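Local coordinates for sterol carrier protein 2 (Thermus thermophilus, PDB 2CX7), which probably binds sterols or other lipids and carries them between membranes, at residues K47-V52 and K64-A70; Y22-T28 and L55-A59. All coordinates share one frame; numbering follows the deposited sequence.

Contact 1 (K47-V52 and K64-A70)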
loop_
_atom_site.group_PDB
_atom_site.type_symbol
_atom_site.label_atom_id
_atom_site.label_comp_id
_atom_site.label_asym_id
_atom_site.label_seq_id
_atom_site.Cartn_x
_atom_site.Cartn_y
_atom_site.Cartn_z
ATOM N N LYS A 47 16.701 -5.623 -5.694
ATOM C CA LYS A 47 16.843 -4.218 -5.298
ATOM C C LYS A 47 15.638 -3.716 -4.529
ATOM O O LYS A 47 15.558 -2.535 -4.189
ATOM C CB LYS A 47 17.009 -3.336 -6.532
ATOM C CG LYS A 47 18.186 -3.711 -7.401
ATOM C CD LYS A 47 18.325 -2.723 -8.529
ATOM C CE LYS A 47 19.430 -3.124 -9.484
ATOM N NZ LYS A 47 19.563 -2.103 -10.561
ATOM N N GLY A 48 14.696 -4.606 -4.264
ATOM C CA GLY A 48 13.482 -4.199 -3.579
ATOM C C GLY A 48 12.518 -3.766 -4.666
ATOM O O GLY A 48 12.896 -3.666 -5.842
ATOM N N VAL A 49 11.267 -3.519 -4.299
ATOM C CA VAL A 49 10.264 -3.098 -5.274
ATOM C C VAL A 49 9.173 -2.393 -4.500
ATOM O O VAL A 49 9.064 -2.556 -3.288
ATOM C CB VAL A 49 9.653 -4.308 -6.039
ATOM C CG1 VAL A 49 8.965 -5.251 -5.071
ATOM C CG2 VAL A 49 8.671 -3.823 -7.101
ATOM N N ALA A 50 8.367 -1.607 -5.197
ATOM C CA ALA A 50 7.303 -0.885 -4.529
ATOM C C ALA A 50 6.154 -0.597 -5.471
ATOM O O ALA A 50 6.306 -0.643 -6.692
ATOM C CB ALA A 50 7.846 0.425 -3.979
ATOM N N VAL A 51 4.993 -0.324 -4.888
ATOM C CA VAL A 51 3.826 0.062 -5.659
ATOM C C VAL A 51 3.546 1.443 -5.090
ATOM O O VAL A 51 3.361 1.597 -3.883
ATOM C CB VAL A 51 2.625 -0.852 -5.424
ATOM C CG1 VAL A 51 1.379 -0.233 -6.048
ATOM C CG2 VAL A 51 2.876 -2.224 -6.063
ATOM N N VAL A 52 3.542 2.446 -5.960
ATOM C CA VAL A 52 3.319 3.815 -5.536
ATOM C C VAL A 52 1.954 4.257 -6.039
ATOM O O VAL A 52 1.675 4.204 -7.242
ATOM C CB VAL A 52 4.441 4.733 -6.081
ATOM C CG1 VAL A 52 4.275 6.150 -5.551
ATOM C CG2 VAL A 52 5.804 4.164 -5.667
ATOM N N LYS A 64 1.826 2.660 -9.951
ATOM C CA LYS A 64 2.974 2.192 -10.710
ATOM C C LYS A 64 3.847 1.325 -9.832
ATOM O O LYS A 64 3.975 1.572 -8.629
ATOM C CB LYS A 64 3.796 3.374 -11.229
ATOM C CG LYS A 64 4.406 4.233 -10.136
ATOM C CD LYS A 64 5.258 5.339 -10.719
ATOM C CE LYS A 64 5.831 6.214 -9.627
ATOM N NZ LYS A 64 6.644 7.324 -10.185
ATOM N N ALA A 65 4.418 0.291 -10.435
ATOM C CA ALA A 65 5.320 -0.596 -9.722
ATOM C C ALA A 65 6.699 -0.067 -10.072
ATOM O O ALA A 65 6.995 0.225 -11.240
ATOM C CB ALA A 65 5.159 -2.032 -10.203
ATOM N N VAL A 66 7.536 0.084 -9.059
ATOM C CA VAL A 66 8.870 0.591 -9.274
ATOM C C VAL A 66 9.900 -0.331 -8.653
ATOM O O VAL A 66 9.734 -0.811 -7.529
ATOM C CB VAL A 66 9.032 2.003 -8.674
ATOM C CG1 VAL A 66 10.459 2.499 -8.870
ATOM C CG2 VAL A 66 8.050 2.955 -9.329
ATOM N N GLU A 67 10.955 -0.593 -9.412
ATOM C CA GLU A 67 12.042 -1.427 -8.946
ATOM C C GLU A 67 12.926 -0.514 -8.105
ATOM O O GLU A 67 13.178 0.629 -8.484
ATOM C CB GLU A 67 12.821 -1.973 -10.141
ATOM C CG GLU A 67 14.055 -2.771 -9.780
ATOM C CD GLU A 67 14.794 -3.252 -11.012
ATOM O OE1 GLU A 67 15.145 -2.406 -11.866
ATOM O OE2 GLU A 67 15.023 -4.474 -11.130
ATOM N N GLY A 68 13.374 -1.008 -6.957
ATOM C CA GLY A 68 14.224 -0.213 -6.090
ATOM C C GLY A 68 13.448 0.744 -5.204
ATOM O O GLY A 68 12.276 0.515 -4.898
ATOM N N GLU A 69 14.110 1.825 -4.801
ATOM C CA GLU A 69 13.513 2.842 -3.940
ATOM C C GLU A 69 12.442 3.653 -4.650
ATOM O O GLU A 69 12.591 3.999 -5.822
ATOM C CB GLU A 69 14.593 3.797 -3.428
ATOM C CG GLU A 69 15.558 3.188 -2.434
ATOM C CD GLU A 69 14.859 2.652 -1.199
ATOM O OE1 GLU A 69 13.770 3.165 -0.852
ATOM O OE2 GLU A 69 15.408 1.725 -0.566
ATOM N N ALA A 70 11.368 3.967 -3.930
ATOM C CA ALA A 70 10.271 4.747 -4.495
ATOM C C ALA A 70 9.998 5.997 -3.660
ATOM O O ALA A 70 10.146 5.985 -2.435
ATOM C CB ALA A 70 9.013 3.891 -4.583
HETATM O O HOH W 1 14.697 -1.051 -1.806
#
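Val-52 and Lys-64 meet partway along an antiparallel beta hairpin made of strands 49-56 and 59-67, and their side chains carry much of the contact. Strand 59-67 is an outermost strand of the five-stranded SCP-2 sheet. Val-52 N donates to Lys-64 O at 2.8 Å. The return bond from Lys-64 N to Val-52 O is weak. The aliphatic chain of Lys-64 lies alongside Val-52, with CG and CE both 4.1 Å from Val-52 CB. Its CG sits between the backbone N and the carbonyl carbon (chi1 63°), and the chain beyond is extended. Val-52 also reaches past the strand pair: its CG2, anti to its own carbonyl carbon, meets Ala-70 CB at 3.4 Å, a tight fit. Ala-50 CB lies 3.7 Å from Ala-70 CB, so Ala-70 folds back onto the Ala-50 and Val-52 side of the hairpin. Val-51 lies on the other face, against Trp-8 and Ala-9 of helix 6-17. Further along, Ala-50 and Val-66 exchange two backbone hydrogen bonds. Gly-68 turns the chain away from the strand at backbone angles where a CB would press on the preceding carbonyl O. Gly-68 N donates to Gly-48 O at 2.9 Å. Gly-68 CA makes a CA-H...O contact of 3.3 Å with Lys-47 O, and a water links that same oxygen to Glu-69 OE2.

Contact 2 (Y22-T28 and L55-A59)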
loop_
_atom_site.group_PDB
_atom_site.type_symbol
_atom_site.label_atom_id
_atom_site.label_comp_id
_atom_site.label_asym_id
_atom_site.label_seq_id
_atom_site.Cartn_x
_atom_site.Cartn_y
_atom_site.Cartn_z
ATOM N N TYR A 22 -13.808 2.471 -0.006
ATOM C CA TYR A 22 -12.549 3.197 0.051
ATOM C C TYR A 22 -12.796 4.670 -0.284
ATOM O O TYR A 22 -12.235 5.572 0.347
ATOM C CB TYR A 22 -11.532 2.634 -0.946
ATOM C CG TYR A 22 -10.295 3.491 -0.990
ATOM C CD1 TYR A 22 -9.431 3.552 0.103
ATOM C CD2 TYR A 22 -10.046 4.331 -2.073
ATOM C CE1 TYR A 22 -8.354 4.439 0.122
ATOM C CE2 TYR A 22 -8.982 5.210 -2.068
ATOM C CZ TYR A 22 -8.138 5.263 -0.966
ATOM O OH TYR A 22 -7.090 6.158 -0.959
ATOM N N ARG A 23 -13.642 4.903 -1.280
ATOM C CA ARG A 23 -13.963 6.254 -1.726
ATOM C C ARG A 23 -14.486 7.100 -0.567
ATOM O O ARG A 23 -14.100 8.256 -0.417
ATOM C CB ARG A 23 -15.006 6.193 -2.846
ATOM C CG ARG A 23 -15.022 7.407 -3.771
ATOM C CD ARG A 23 -16.120 7.246 -4.796
ATOM N NE ARG A 23 -15.921 6.038 -5.591
ATOM C CZ ARG A 23 -16.909 5.308 -6.093
ATOM N NH1 ARG A 23 -18.164 5.664 -5.874
ATOM N NH2 ARG A 23 -16.639 4.229 -6.817
ATOM N N LYS A 24 -15.361 6.519 0.249
ATOM C CA LYS A 24 -15.922 7.228 1.397
ATOM C C LYS A 24 -14.864 7.442 2.478
ATOM O O LYS A 24 -14.688 8.558 2.968
ATOM C CB LYS A 24 -17.102 6.447 1.991
ATOM C CG LYS A 24 -18.344 6.417 1.122
ATOM C CD LYS A 24 -19.524 5.792 1.870
ATOM C CE LYS A 24 -20.767 5.728 0.994
ATOM N NZ LYS A 24 -20.566 4.853 -0.198
ATOM N N ALA A 25 -14.151 6.373 2.830
ATOM C CA ALA A 25 -13.117 6.427 3.865
ATOM C C ALA A 25 -11.986 7.416 3.612
ATOM O O ALA A 25 -11.456 8.023 4.551
ATOM C CB ALA A 25 -12.529 5.035 4.078
ATOM N N ALA A 26 -11.608 7.578 2.349
ATOM C CA ALA A 26 -10.519 8.471 1.989
ATOM C C ALA A 26 -10.982 9.771 1.330
ATOM O O ALA A 26 -10.210 10.415 0.626
ATOM C CB ALA A 26 -9.550 7.730 1.056
ATOM N N SER A 27 -12.230 10.163 1.573
ATOM C CA SER A 27 -12.776 11.372 0.954
ATOM C C SER A 27 -11.905 12.631 1.055
ATOM O O SER A 27 -11.854 13.420 0.114
ATOM C CB SER A 27 -14.181 11.663 1.496
ATOM O OG SER A 27 -14.170 11.907 2.891
ATOM N N THR A 28 -11.213 12.823 2.174
ATOM C CA THR A 28 -10.377 14.009 2.314
ATOM C C THR A 28 -8.884 13.697 2.332
ATOM O O THR A 28 -8.066 14.516 2.746
ATOM C CB THR A 28 -10.763 14.801 3.578
ATOM O OG1 THR A 28 -10.785 13.916 4.702
ATOM C CG2 THR A 28 -12.148 15.430 3.410
ATOM N N LEU A 55 -2.868 8.835 -4.602
ATOM C CA LEU A 55 -4.213 8.870 -4.038
ATOM C C LEU A 55 -4.717 10.289 -3.804
ATOM O O LEU A 55 -3.954 11.152 -3.385
ATOM C CB LEU A 55 -4.217 8.088 -2.720
ATOM C CG LEU A 55 -3.708 6.641 -2.808
ATOM C CD1 LEU A 55 -3.540 6.058 -1.427
ATOM C CD2 LEU A 55 -4.676 5.804 -3.637
ATOM N N TRP A 56 -6.006 10.514 -4.045
ATOM C CA TRP A 56 -6.575 11.845 -3.864
ATOM C C TRP A 56 -8.093 11.874 -3.691
ATOM O O TRP A 56 -8.851 11.510 -4.599
ATOM C CB TRP A 56 -6.178 12.737 -5.044
ATOM C CG TRP A 56 -6.538 14.192 -4.859
ATOM C CD1 TRP A 56 -7.732 14.786 -5.141
ATOM C CD2 TRP A 56 -5.684 15.223 -4.352
ATOM N NE1 TRP A 56 -7.675 16.128 -4.845
ATOM C CE2 TRP A 56 -6.429 16.423 -4.358
ATOM C CE3 TRP A 56 -4.358 15.250 -3.894
ATOM C CZ2 TRP A 56 -5.891 17.643 -3.924
ATOM C CZ3 TRP A 56 -3.824 16.459 -3.464
ATOM C CH2 TRP A 56 -4.592 17.642 -3.482
ATOM N N HIS A 57 -8.526 12.299 -2.508
ATOM C CA HIS A 57 -9.942 12.430 -2.184
ATOM C C HIS A 57 -10.825 11.233 -2.510
ATOM O O HIS A 57 -11.926 11.400 -3.034
ATOM C CB HIS A 57 -10.523 13.672 -2.869
ATOM C CG HIS A 57 -9.874 14.956 -2.452
ATOM N ND1 HIS A 57 -10.353 16.190 -2.841
ATOM C CD2 HIS A 57 -8.767 15.200 -1.710
ATOM C CE1 HIS A 57 -9.570 17.137 -2.357
ATOM N NE2 HIS A 57 -8.600 16.564 -1.669
ATOM N N GLY A 58 -10.351 10.029 -2.200
ATOM C CA GLY A 58 -11.154 8.846 -2.448
ATOM C C GLY A 58 -10.868 8.132 -3.751
ATOM O O GLY A 58 -11.344 7.014 -3.963
ATOM N N ALA A 59 -10.097 8.769 -4.623
ATOM C CA ALA A 59 -9.759 8.176 -5.907
ATOM C C ALA A 59 -8.287 7.807 -6.009
ATOM O O ALA A 59 -7.450 8.253 -5.214
ATOM C CB ALA A 59 -10.107 9.154 -7.035
HETATM O O HOH W 2 -7.831 8.681 -2.213
HETATM O O HOH W 3 -12.929 5.268 -5.400
HETATM O O HOH W 4 -14.899 10.688 -1.925
#
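Leu-55 packs against Tyr-22, which reaches from helix 20-25 to the tip of the 49-56/59-67 hairpin. Both Leu-55 methyls, CD1 and CD2, lie 3.6 Å from Tyr-22 OH. Trp-56 begins a type I' turn that closes at Ala-59. At the next position, His-57 CA makes a CA-H...O contact of 3.1 Å with Ser-27 O, and His-57 CB lies 3.3 Å from that oxygen. The imidazole NE2 is hydrogen-bonded to Glu-30 OE2. Gly-58 fits between the helix and the residues after it, and a side chain there would run into Arg-23 O. Gly-58 O lies 3.5 Å from Tyr-22 CE2 and also receives Arg-23 CA-H. A water bridges Gly-58 O to Arg-23 NE, while Arg-23 NH2 is hydrogen-bonded to Asn-17 O. Ala-59 O takes a bond from a second water, which also accepts from Gly-58 N and hydrogen-bonds to Tyr-22 OH at 2.9 Å. Tyr-22 CG is anti to the backbone N (chi1 173°), which carries the ring across toward the turn. An alanine at Tyr-22 is likely to leave this water without its phenol partner and open a gap beside Leu-55. The helix and the turn are thus joined by weak CA-H...O contacts, apolar packing and bridging water.

How the contacts relate
Contacts 1 and 2 lie toward the two ends of one hairpin, strands 49-56 and 59-67, with centres about 23 Å apart and on opposite sides of the chain's centre. Contact 1 holds the open end, where the chain enters the first strand and leaves the second. Contact 2 holds the turn end against helix 20-25 and the residues after it. Along the chain the segments alternate: 22-28, 47-52, 55-59, then 64-70. The disulfide Cys-13 to Cys-60 gives the second strand a covalent tie to helix 6-17, just past the turn. Contact 1 pairs the strands; contact 2 and the disulfide tie the turn end to helices 20-25 and 6-17.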